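Local structure of hypothetical signal peptide protein (Sinorhizobium meliloti, 3PJY) at residues 31-36 with 51-56; 57-62 with 100-105; 82-87 with 111-116. The protein is of unknown function, belongs to the DUF192 family and has only tentatively been assigned as a transcription regulator. All coordinates share one frame; numbering follows the deposited sequence.

How the contacts relate
All three contacts reach one mixed beta sheet, although residues 60-61 of contact 2 pair with 96-97 in a small sheet of their own. Contact 1 closes along the chain before the other two open, whereas the segments of contacts 2 and 3 alternate. Contacts 1 and 2 are direct neighbours, their centres about 9 Å apart, because strands 47-53 and 102-109 run side by side; Phe51 N and Val105 O probably hydrogen-bond there. Contact 3 has its centre about 16 Å from that of contact 2, and a salt bridge between Glu100 and Arg82 ties the two. Contacts 1 and 3, centres about 20 Å apart, do not touch, so helices 30-35 and 112-116 pack on distant parts of the fold.

Contact 1. Residues 31-36 with 51-56; sequences SQREQG and FDFGET
Arg33 and Phe51 mark the nearest backbone approach, their CA atoms 6.1 Å apart, where helix 31-35 passes over strand 51-53. The axes of these short segments come within 8.9 Å, and their N-to-C directions differ by 131°, an oblique crossing. The last helical turn closes with Gly36 N bonded to Gln32 O, and Gly36 then leaves the helix with positive phi.

Phe51 packs against the C-terminal end of the helix. Its CG stands anti to its own carbonyl carbon (chi1 -65°), and the ring reaches on to the helix backbone with its edge leading. Arg33 O lies in the ring plane, 3.3 Å from Phe51 CE2, a carbonyl set against the slightly positive rim of the ring. At the ring edge, too, the bare Gly36 CA comes 3.7 Å from Phe51 CZ, so it is mainly backbone that receives the phenyl group.

Arg33 works further along the strand. Its CD rests 3.6 Å from Asp52 O and also touches the Phe53 ring, at 3.8 Å from Phe53 CD1. The two side chains cross obliquely, guanidinium and ring planes 58° apart; the contact is made mainly by the aliphatic CD, with NE close by, while NH1 bonds to Val28 O. Gln32 likewise faces back, its OE1 accepting from the backbone N of Val28 and Asp29. On the strand side, Asp52 OD1 takes the N-H of Gly54 (N to OD1 3.0 Å) in an Asx turn, just where the chain rounds its corner.

The whole is the helix-to-strand packing of a beta-alpha-beta crossover: strand 19-27, helix 30-35, then strand 47-53, which lies parallel to 19-27 and beside it in the sheet.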
loop_
_atom_site.group_PDB
_atom_site.type_symbol
_atom_site.label_atom_id
_atom_site.label_comp_id
_atom_site.label_asym_id
_atom_site.label_seq_id
_atom_site.Cartn_x
_atom_site.Cartn_y
_atom_site.Cartn_z
ATOM N N SER B 31 -5.138 -3.278 -27.237
ATOM C CA SER B 31 -6.543 -3.483 -26.972
ATOM C C SER B 31 -6.873 -3.197 -25.506
ATOM O O SER B 31 -7.924 -2.647 -25.202
ATOM C CB SER B 31 -6.990 -4.888 -27.379
ATOM O OG SER B 31 -6.315 -5.830 -26.579
ATOM N N GLN B 32 -5.969 -3.555 -24.605
ATOM C CA GLN B 32 -6.150 -3.259 -23.183
ATOM C C GLN B 32 -6.213 -1.731 -22.961
ATOM O O GLN B 32 -7.019 -1.239 -22.207
ATOM C CB GLN B 32 -5.034 -3.837 -22.336
ATOM C CG GLN B 32 -5.024 -5.351 -22.191
ATOM C CD GLN B 32 -3.763 -5.800 -21.486
ATOM O OE1 GLN B 32 -2.680 -5.245 -21.677
ATOM N NE2 GLN B 32 -3.895 -6.869 -20.646
ATOM N N ARG B 33 -5.306 -1.008 -23.605
ATOM C CA ARG B 33 -5.243 0.448 -23.417
ATOM C C ARG B 33 -6.491 1.107 -24.001
ATOM O O ARG B 33 -6.998 2.037 -23.396
ATOM C CB ARG B 33 -3.993 1.004 -24.061
ATOM C CG ARG B 33 -2.735 0.572 -23.395
ATOM C CD ARG B 33 -1.430 1.279 -23.916
ATOM N NE ARG B 33 -1.389 1.493 -25.370
ATOM C CZ ARG B 33 -0.750 0.805 -26.283
ATOM N NH1 ARG B 33 -0.026 -0.231 -25.992
ATOM N NH2 ARG B 33 -0.837 1.184 -27.550
ATOM N N GLU B 34 -6.976 0.616 -25.135
ATOM C CA GLU B 34 -8.174 1.206 -25.769
ATOM C C GLU B 34 -9.421 0.866 -24.974
ATOM O O GLU B 34 -10.324 1.703 -24.838
ATOM C CB GLU B 34 -8.302 0.775 -27.201
ATOM C CG GLU B 34 -7.115 1.341 -27.962
ATOM C CD GLU B 34 -7.027 0.835 -29.385
ATOM O OE1 GLU B 34 -7.876 0.020 -29.800
ATOM O OE2 GLU B 34 -6.109 1.304 -30.081
ATOM N N GLN B 35 -9.522 -0.363 -24.477
ATOM C CA GLN B 35 -10.714 -0.783 -23.716
ATOM C C GLN B 35 -10.749 -0.083 -22.377
ATOM O O GLN B 35 -11.830 0.201 -21.883
ATOM C CB GLN B 35 -10.657 -2.289 -23.509
ATOM C CG GLN B 35 -11.620 -2.939 -22.491
ATOM C CD GLN B 35 -13.013 -3.177 -23.019
ATOM O OE1 GLN B 35 -13.252 -3.222 -24.203
ATOM N NE2 GLN B 35 -13.927 -3.369 -22.092
ATOM N N GLY B 36 -9.579 0.181 -21.792
ATOM C CA GLY B 36 -9.541 0.863 -20.523
ATOM C C GLY B 36 -10.528 0.249 -19.528
ATOM O O GLY B 36 -10.584 -0.961 -19.361
ATOM N N PHE B 51 -2.099 2.491 -17.280
ATOM C CA PHE B 51 -1.880 2.413 -18.726
ATOM C C PHE B 51 -0.392 2.603 -18.957
ATOM O O PHE B 51 0.172 3.665 -18.628
ATOM C CB PHE B 51 -2.668 3.491 -19.443
ATOM C CG PHE B 51 -4.166 3.332 -19.319
ATOM C CD1 PHE B 51 -4.809 3.673 -18.138
ATOM C CD2 PHE B 51 -4.937 2.797 -20.354
ATOM C CE1 PHE B 51 -6.167 3.479 -17.957
ATOM C CE2 PHE B 51 -6.324 2.632 -20.175
ATOM C CZ PHE B 51 -6.936 2.951 -19.009
ATOM N N ASP B 52 0.268 1.605 -19.530
ATOM C CA ASP B 52 1.718 1.609 -19.786
ATOM C C ASP B 52 1.881 1.690 -21.283
ATOM O O ASP B 52 1.619 0.722 -22.019
ATOM C CB ASP B 52 2.326 0.327 -19.235
ATOM C CG ASP B 52 3.822 0.229 -19.482
ATOM O OD1 ASP B 52 4.369 1.054 -20.217
ATOM O OD2 ASP B 52 4.451 -0.687 -18.943
ATOM N N PHE B 53 2.230 2.879 -21.780
ATOM C CA PHE B 53 2.317 3.126 -23.225
ATOM C C PHE B 53 3.576 2.576 -23.876
ATOM O O PHE B 53 3.681 2.559 -25.106
ATOM C CB PHE B 53 2.213 4.637 -23.464
ATOM C CG PHE B 53 0.924 5.173 -22.978
ATOM C CD1 PHE B 53 -0.220 4.919 -23.653
ATOM C CD2 PHE B 53 0.832 5.844 -21.768
ATOM C CE1 PHE B 53 -1.439 5.352 -23.180
ATOM C CE2 PHE B 53 -0.411 6.291 -21.332
ATOM C CZ PHE B 53 -1.520 5.977 -22.029
ATOM N N GLY B 54 4.519 2.158 -23.048
ATOM C CA GLY B 54 5.773 1.584 -23.542
ATOM C C GLY B 54 6.697 2.558 -24.257
ATOM O O GLY B 54 7.626 2.150 -24.980
ATOM N N GLU B 55 6.481 3.849 -24.015
ATOM C CA GLU B 55 7.269 4.903 -24.623
ATOM C C GLU B 55 6.860 6.204 -23.936
ATOM O O GLU B 55 5.784 6.289 -23.313
ATOM C CB GLU B 55 7.018 5.010 -26.114
ATOM C CG GLU B 55 5.614 5.422 -26.489
ATOM C CD GLU B 55 5.330 5.511 -27.996
ATOM O OE1 GLU B 55 6.237 5.301 -28.782
ATOM O OE2 GLU B 55 4.169 5.812 -28.378
ATOM N N THR B 56 7.707 7.224 -24.059
ATOM C CA THR B 56 7.375 8.570 -23.644
ATOM C C THR B 56 6.970 9.394 -24.854
ATOM O O THR B 56 7.753 9.604 -25.791
ATOM C CB THR B 56 8.573 9.200 -22.940
ATOM O OG1 THR B 56 8.776 8.542 -21.683
ATOM C CG2 THR B 56 8.376 10.724 -22.717
#

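Contact 2. Residues 57-62 with 100-105; sequences RPVMMW and EPVAYV. With SO4 (sulfate ion), chain G.
Val102 N meets Arg57 O from above the carbonyl plane, 70° out of it, although the N-H itself points almost straight at the oxygen (N to O 3.2 Å). The return bond, Arg57 N to Val102 O at 3.0 Å, completes an antiparallel hydrogen-bonded pair, and it also leaves the two acceptors Arg57 O and Val102 O only 3.1 Å apart. Prolines follow and precede this pair: Pro58 and Pro101 have their CA atoms 4.0 Å apart, and their rings touch through Pro58 CD and Pro101 CG (4.1 Å).

Deeper in, Val59 CG2 touches Val102 CG2 at 3.7 Å, the two valines crossing at about a right angle, and slides past Val105. Met61, a selenomethionine bent at chi2 and chi3, brings CE tip to tip with Val105 CG1. Outside, the extended Arg57 chain holds a sulfate, probably from the crystallisation liquor, at its guanidinium edge: NE gives one bond to O1 (3.1 Å), with weaker ones from NE to O4 and NH2 to O3.

Val59 and Met61 pair by backbone with Ser98 and Ile96, while Phe74 of strand 70-75 and Phe53 of strand 47-53 both pack against Val59 and Val105.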
loop_
_atom_site.group_PDB
_atom_site.type_symbol
_atom_site.label_atom_id
_atom_site.label_comp_id
_atom_site.label_asym_id
_atom_site.label_seq_id
_atom_site.Cartn_x
_atom_site.Cartn_y
_atom_site.Cartn_z
ATOM N N ARG B 57 5.734 9.858 -24.834
ATOM C CA ARG B 57 5.111 10.561 -25.963
ATOM C C ARG B 57 3.822 11.174 -25.421
ATOM O O ARG B 57 3.259 10.660 -24.471
ATOM C CB ARG B 57 4.793 9.566 -27.100
ATOM C CG ARG B 57 4.246 10.219 -28.329
ATOM C CD ARG B 57 3.958 9.272 -29.490
ATOM N NE ARG B 57 3.504 10.118 -30.591
ATOM C CZ ARG B 57 3.498 9.769 -31.869
ATOM N NH1 ARG B 57 3.932 8.565 -32.241
ATOM N NH2 ARG B 57 3.094 10.655 -32.781
ATOM N N PRO B 58 3.321 12.282 -26.016
ATOM C CA PRO B 58 2.007 12.720 -25.523
ATOM C C PRO B 58 0.937 11.685 -25.773
ATOM O O PRO B 58 1.048 10.890 -26.742
ATOM C CB PRO B 58 1.743 13.986 -26.337
ATOM C CG PRO B 58 3.108 14.488 -26.655
ATOM C CD PRO B 58 3.905 13.234 -26.977
ATOM N N VAL B 59 -0.071 11.651 -24.902
ATOM C CA VAL B 59 -1.157 10.703 -25.053
ATOM C C VAL B 59 -2.512 11.405 -24.929
ATOM O O VAL B 59 -2.636 12.512 -24.359
ATOM C CB VAL B 59 -1.095 9.551 -24.039
ATOM C CG1 VAL B 59 0.247 8.851 -24.111
ATOM C CG2 VAL B 59 -1.308 10.020 -22.683
HETATM N N MSE B 60 -3.500 10.751 -25.485
HETATM C CA MSE B 60 -4.877 11.225 -25.497
HETATM C C MSE B 60 -5.753 10.166 -24.839
HETATM O O MSE B 60 -5.748 8.993 -25.216
HETATM C CB MSE B 60 -5.306 11.456 -26.946
HETATM C CG MSE B 60 -4.446 12.492 -27.599
HETATM SE SE MSE B 60 -5.144 13.148 -29.288
HETATM C CE MSE B 60 -5.515 11.677 -29.827
HETATM N N MSE B 61 -6.569 10.602 -23.862
HETATM C CA MSE B 61 -7.525 9.743 -23.188
HETATM C C MSE B 61 -8.932 10.271 -23.393
HETATM O O MSE B 61 -9.126 11.429 -23.698
HETATM C CB MSE B 61 -7.227 9.748 -21.696
HETATM C CG MSE B 61 -5.791 9.423 -21.295
HETATM SE SE MSE B 61 -5.264 7.598 -21.670
HETATM C CE MSE B 61 -6.336 6.674 -20.415
ATOM N N TRP B 62 -9.884 9.374 -23.233
ATOM C CA TRP B 62 -11.306 9.756 -23.226
ATOM C C TRP B 62 -12.136 8.814 -22.383
ATOM O O TRP B 62 -11.617 7.841 -21.800
ATOM C CB TRP B 62 -11.843 9.903 -24.662
ATOM C CG TRP B 62 -11.940 8.622 -25.500
ATOM C CD1 TRP B 62 -11.574 7.369 -25.137
ATOM C CD2 TRP B 62 -12.389 8.518 -26.865
ATOM N NE1 TRP B 62 -11.779 6.477 -26.180
ATOM C CE2 TRP B 62 -12.254 7.173 -27.250
ATOM C CE3 TRP B 62 -12.874 9.432 -27.785
ATOM C CZ2 TRP B 62 -12.631 6.711 -28.528
ATOM C CZ3 TRP B 62 -13.237 8.974 -29.066
ATOM C CH2 TRP B 62 -13.103 7.638 -29.419
ATOM N N GLU B 100 1.881 17.147 -23.010
ATOM C CA GLU B 100 3.316 16.982 -22.972
ATOM C C GLU B 100 3.604 15.473 -22.908
ATOM O O GLU B 100 2.726 14.666 -22.560
ATOM C CB GLU B 100 3.904 17.594 -21.717
ATOM C CG GLU B 100 3.469 16.925 -20.462
ATOM C CD GLU B 100 3.889 17.682 -19.221
ATOM O OE1 GLU B 100 5.060 18.096 -19.136
ATOM O OE2 GLU B 100 3.032 17.871 -18.340
ATOM N N PRO B 101 4.844 15.091 -23.191
ATOM C CA PRO B 101 5.143 13.646 -23.233
ATOM C C PRO B 101 5.055 12.997 -21.868
ATOM O O PRO B 101 5.555 13.551 -20.882
ATOM C CB PRO B 101 6.581 13.624 -23.743
ATOM C CG PRO B 101 6.715 14.941 -24.504
ATOM C CD PRO B 101 5.984 15.899 -23.657
ATOM N N VAL B 102 4.421 11.828 -21.786
ATOM C CA VAL B 102 4.356 11.026 -20.571
ATOM C C VAL B 102 4.538 9.555 -20.932
ATOM O O VAL B 102 4.558 9.194 -22.119
ATOM C CB VAL B 102 2.989 11.205 -19.830
ATOM C CG1 VAL B 102 2.867 12.684 -19.307
ATOM C CG2 VAL B 102 1.774 10.811 -20.699
ATOM N N ALA B 103 4.686 8.714 -19.905
ATOM C CA ALA B 103 4.927 7.292 -20.086
ATOM C C ALA B 103 3.777 6.412 -19.596
ATOM O O ALA B 103 3.666 5.259 -19.981
ATOM C CB ALA B 103 6.218 6.883 -19.355
ATOM N N TYR B 104 2.957 6.945 -18.691
ATOM C CA TYR B 104 1.856 6.208 -18.061
ATOM C C TYR B 104 0.689 7.120 -17.818
ATOM O O TYR B 104 0.851 8.354 -17.671
ATOM C CB TYR B 104 2.247 5.620 -16.713
ATOM C CG TYR B 104 3.473 4.762 -16.682
ATOM C CD1 TYR B 104 4.713 5.338 -16.420
ATOM C CD2 TYR B 104 3.396 3.394 -16.859
ATOM C CE1 TYR B 104 5.826 4.604 -16.358
ATOM C CE2 TYR B 104 4.554 2.616 -16.803
ATOM C CZ TYR B 104 5.753 3.248 -16.597
ATOM O OH TYR B 104 6.893 2.502 -16.510
ATOM N N VAL B 105 -0.494 6.536 -17.720
ATOM C CA VAL B 105 -1.659 7.205 -17.158
ATOM C C VAL B 105 -2.231 6.263 -16.094
ATOM O O VAL B 105 -2.361 5.053 -16.318
ATOM C CB VAL B 105 -2.711 7.552 -18.183
ATOM C CG1 VAL B 105 -4.062 7.951 -17.564
ATOM C CG2 VAL B 105 -2.213 8.703 -19.117
HETATM S S SO4 G . 2.423 13.598 -30.776
HETATM O O1 SO4 G . 1.623 12.581 -30.084
HETATM O O2 SO4 G . 2.219 14.928 -30.161
HETATM O O3 SO4 G . 2.036 13.681 -32.187
HETATM O O4 SO4 G . 3.860 13.332 -30.650
#

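Contact 3. Residues 82-87 with 111-116; sequences RTIHEN and GTVKRL
Glu86 has CG anti to its own carbonyl carbon (chi1 -72°) and extends from there toward the helix, while Lys114 bends at chi2 and again at chi4 (-69°), the last turn setting NZ beside the carboxylate. The chains cross at about a right angle. Lys114 NZ sits 2.8 Å from Glu86 OE2, on its syn side and 19° out of the carboxylate plane, forming a salt bridge; a second, weak bond runs from NZ to OE1. Glu86 OE2 also touches Lys114 CG (3.4 Å), so the oxygen meets the lysine's aliphatic part as well as its amine.

One water extends this grip to the backbone: it donates to Glu86 OE2 at 2.8 Å and accepts from Lys114 N at 3.0 Å. The carboxylate is thus linked through the water to the first turn of helix 112-116, whose N-cap is Gly111, and the lysine probably favours its ionised form. In the fold this is where edge strand 81-88 of the mixed sheet meets the short helix that follows strand 102-109. Asp71 of the adjacent strand 70-75 serves both sides, binding Asn87 N through OD1 and Val113 N through OD2.

Beside the charged pair, Ile84 and Val113 meet tip to tip, CG2 to CG2 at 4.0 Å, and Ile84 CD1 reaches Val113 CG1 at the same distance. Val113 leans further onto Leu73, and Ile84 onto Pro120.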
loop_
_atom_site.group_PDB
_atom_site.type_symbol
_atom_site.label_atom_id
_atom_site.label_comp_id
_atom_site.label_asym_id
_atom_site.label_seq_id
_atom_site.Cartn_x
_atom_site.Cartn_y
_atom_site.Cartn_z
ATOM N N ARG B 82 2.753 14.531 -13.685
ATOM C CA ARG B 82 2.920 15.796 -14.411
ATOM C C ARG B 82 1.663 16.619 -14.373
ATOM O O ARG B 82 1.738 17.822 -14.079
ATOM C CB ARG B 82 3.335 15.550 -15.869
ATOM C CG ARG B 82 4.626 14.783 -15.993
ATOM C CD ARG B 82 5.819 15.575 -15.545
ATOM N NE ARG B 82 5.859 16.870 -16.211
ATOM C CZ ARG B 82 6.602 17.905 -15.820
ATOM N NH1 ARG B 82 7.410 17.814 -14.763
ATOM N NH2 ARG B 82 6.550 19.040 -16.514
ATOM N N THR B 83 0.534 16.007 -14.702
ATOM C CA THR B 83 -0.734 16.677 -14.660
ATOM C C THR B 83 -1.818 15.700 -14.199
ATOM O O THR B 83 -1.661 14.471 -14.302
ATOM C CB THR B 83 -1.145 17.275 -16.011
ATOM O OG1 THR B 83 -1.271 16.257 -16.961
ATOM C CG2 THR B 83 -0.088 18.252 -16.535
ATOM N N ILE B 84 -2.907 16.293 -13.732
ATOM C CA ILE B 84 -4.026 15.542 -13.190
ATOM C C ILE B 84 -5.295 16.115 -13.751
ATOM O O ILE B 84 -5.492 17.354 -13.704
ATOM C CB ILE B 84 -4.083 15.592 -11.663
ATOM C CG1 ILE B 84 -2.803 15.023 -11.061
ATOM C CG2 ILE B 84 -5.305 14.827 -11.166
ATOM C CD1 ILE B 84 -2.742 15.039 -9.503
ATOM N N HIS B 85 -6.145 15.237 -14.282
ATOM C CA HIS B 85 -7.488 15.625 -14.694
ATOM C C HIS B 85 -8.475 14.929 -13.799
ATOM O O HIS B 85 -8.755 13.738 -13.980
ATOM C CB HIS B 85 -7.754 15.259 -16.153
ATOM C CG HIS B 85 -9.056 15.767 -16.672
ATOM N ND1 HIS B 85 -9.133 16.906 -17.457
ATOM C CD2 HIS B 85 -10.332 15.364 -16.469
ATOM C CE1 HIS B 85 -10.403 17.151 -17.740
ATOM N NE2 HIS B 85 -11.154 16.255 -17.134
ATOM N N GLU B 86 -9.044 15.675 -12.853
ATOM C CA GLU B 86 -10.013 15.114 -11.935
ATOM C C GLU B 86 -11.409 15.098 -12.585
ATOM O O GLU B 86 -11.712 15.918 -13.425
ATOM C CB GLU B 86 -10.046 15.930 -10.636
ATOM C CG GLU B 86 -8.797 15.706 -9.817
ATOM C CD GLU B 86 -8.641 16.689 -8.697
ATOM O OE1 GLU B 86 -8.147 17.801 -8.927
ATOM O OE2 GLU B 86 -9.015 16.336 -7.583
ATOM N N ASN B 87 -12.218 14.134 -12.178
ATOM C CA ASN B 87 -13.633 14.090 -12.517
ATOM C C ASN B 87 -13.897 14.109 -14.015
ATOM O O ASN B 87 -14.736 14.879 -14.498
ATOM C CB ASN B 87 -14.396 15.226 -11.824
ATOM C CG ASN B 87 -14.233 15.186 -10.329
ATOM O OD1 ASN B 87 -14.632 14.224 -9.684
ATOM N ND2 ASN B 87 -13.640 16.246 -9.762
ATOM N N GLY B 111 -12.504 11.451 -7.389
ATOM C CA GLY B 111 -12.417 11.838 -5.985
ATOM C C GLY B 111 -11.225 11.243 -5.264
ATOM O O GLY B 111 -10.928 11.640 -4.132
ATOM N N THR B 112 -10.553 10.274 -5.901
ATOM C CA THR B 112 -9.400 9.616 -5.257
ATOM C C THR B 112 -8.231 10.572 -5.011
ATOM O O THR B 112 -7.608 10.528 -3.947
ATOM C CB THR B 112 -8.937 8.380 -6.004
ATOM O OG1 THR B 112 -10.047 7.484 -6.154
ATOM C CG2 THR B 112 -7.867 7.639 -5.185
ATOM N N VAL B 113 -7.973 11.448 -5.969
ATOM C CA VAL B 113 -6.871 12.427 -5.826
ATOM C C VAL B 113 -7.071 13.273 -4.612
ATOM O O VAL B 113 -6.162 13.427 -3.776
ATOM C CB VAL B 113 -6.660 13.235 -7.113
ATOM C CG1 VAL B 113 -5.741 14.481 -6.899
ATOM C CG2 VAL B 113 -6.096 12.288 -8.211
ATOM N N LYS B 114 -8.288 13.759 -4.458
ATOM C CA LYS B 114 -8.613 14.518 -3.226
ATOM C C LYS B 114 -8.536 13.706 -1.953
ATOM O O LYS B 114 -7.978 14.167 -0.935
ATOM C CB LYS B 114 -9.965 15.163 -3.371
ATOM C CG LYS B 114 -9.929 16.345 -4.300
ATOM C CD LYS B 114 -9.175 17.594 -3.733
ATOM C CE LYS B 114 -8.763 18.599 -4.865
ATOM N NZ LYS B 114 -7.660 18.099 -5.813
ATOM N N ARG B 115 -9.113 12.517 -1.973
ATOM C CA ARG B 115 -9.102 11.652 -0.807
ATOM C C ARG B 115 -7.695 11.383 -0.317
ATOM O O ARG B 115 -7.476 11.352 0.914
ATOM C CB ARG B 115 -9.798 10.312 -1.083
ATOM C CG ARG B 115 -9.699 9.273 0.077
ATOM C CD ARG B 115 -10.606 8.073 -0.257
ATOM N NE ARG B 115 -10.123 7.186 -1.345
ATOM C CZ ARG B 115 -9.274 6.177 -1.181
ATOM N NH1 ARG B 115 -8.702 5.920 -0.005
ATOM N NH2 ARG B 115 -9.016 5.379 -2.206
ATOM N N LEU B 116 -6.736 11.285 -1.237
ATOM C CA LEU B 116 -5.350 10.893 -0.908
ATOM C C LEU B 116 -4.404 12.088 -0.739
ATOM O O LEU B 116 -3.248 11.885 -0.378
ATOM C CB LEU B 116 -4.835 9.896 -1.931
ATOM C CG LEU B 116 -5.604 8.569 -2.059
ATOM C CD1 LEU B 116 -4.883 7.683 -3.120
ATOM C CD2 LEU B 116 -5.723 7.873 -0.704
HETATM O O HOH W 1 -10.129 13.915 -6.766
#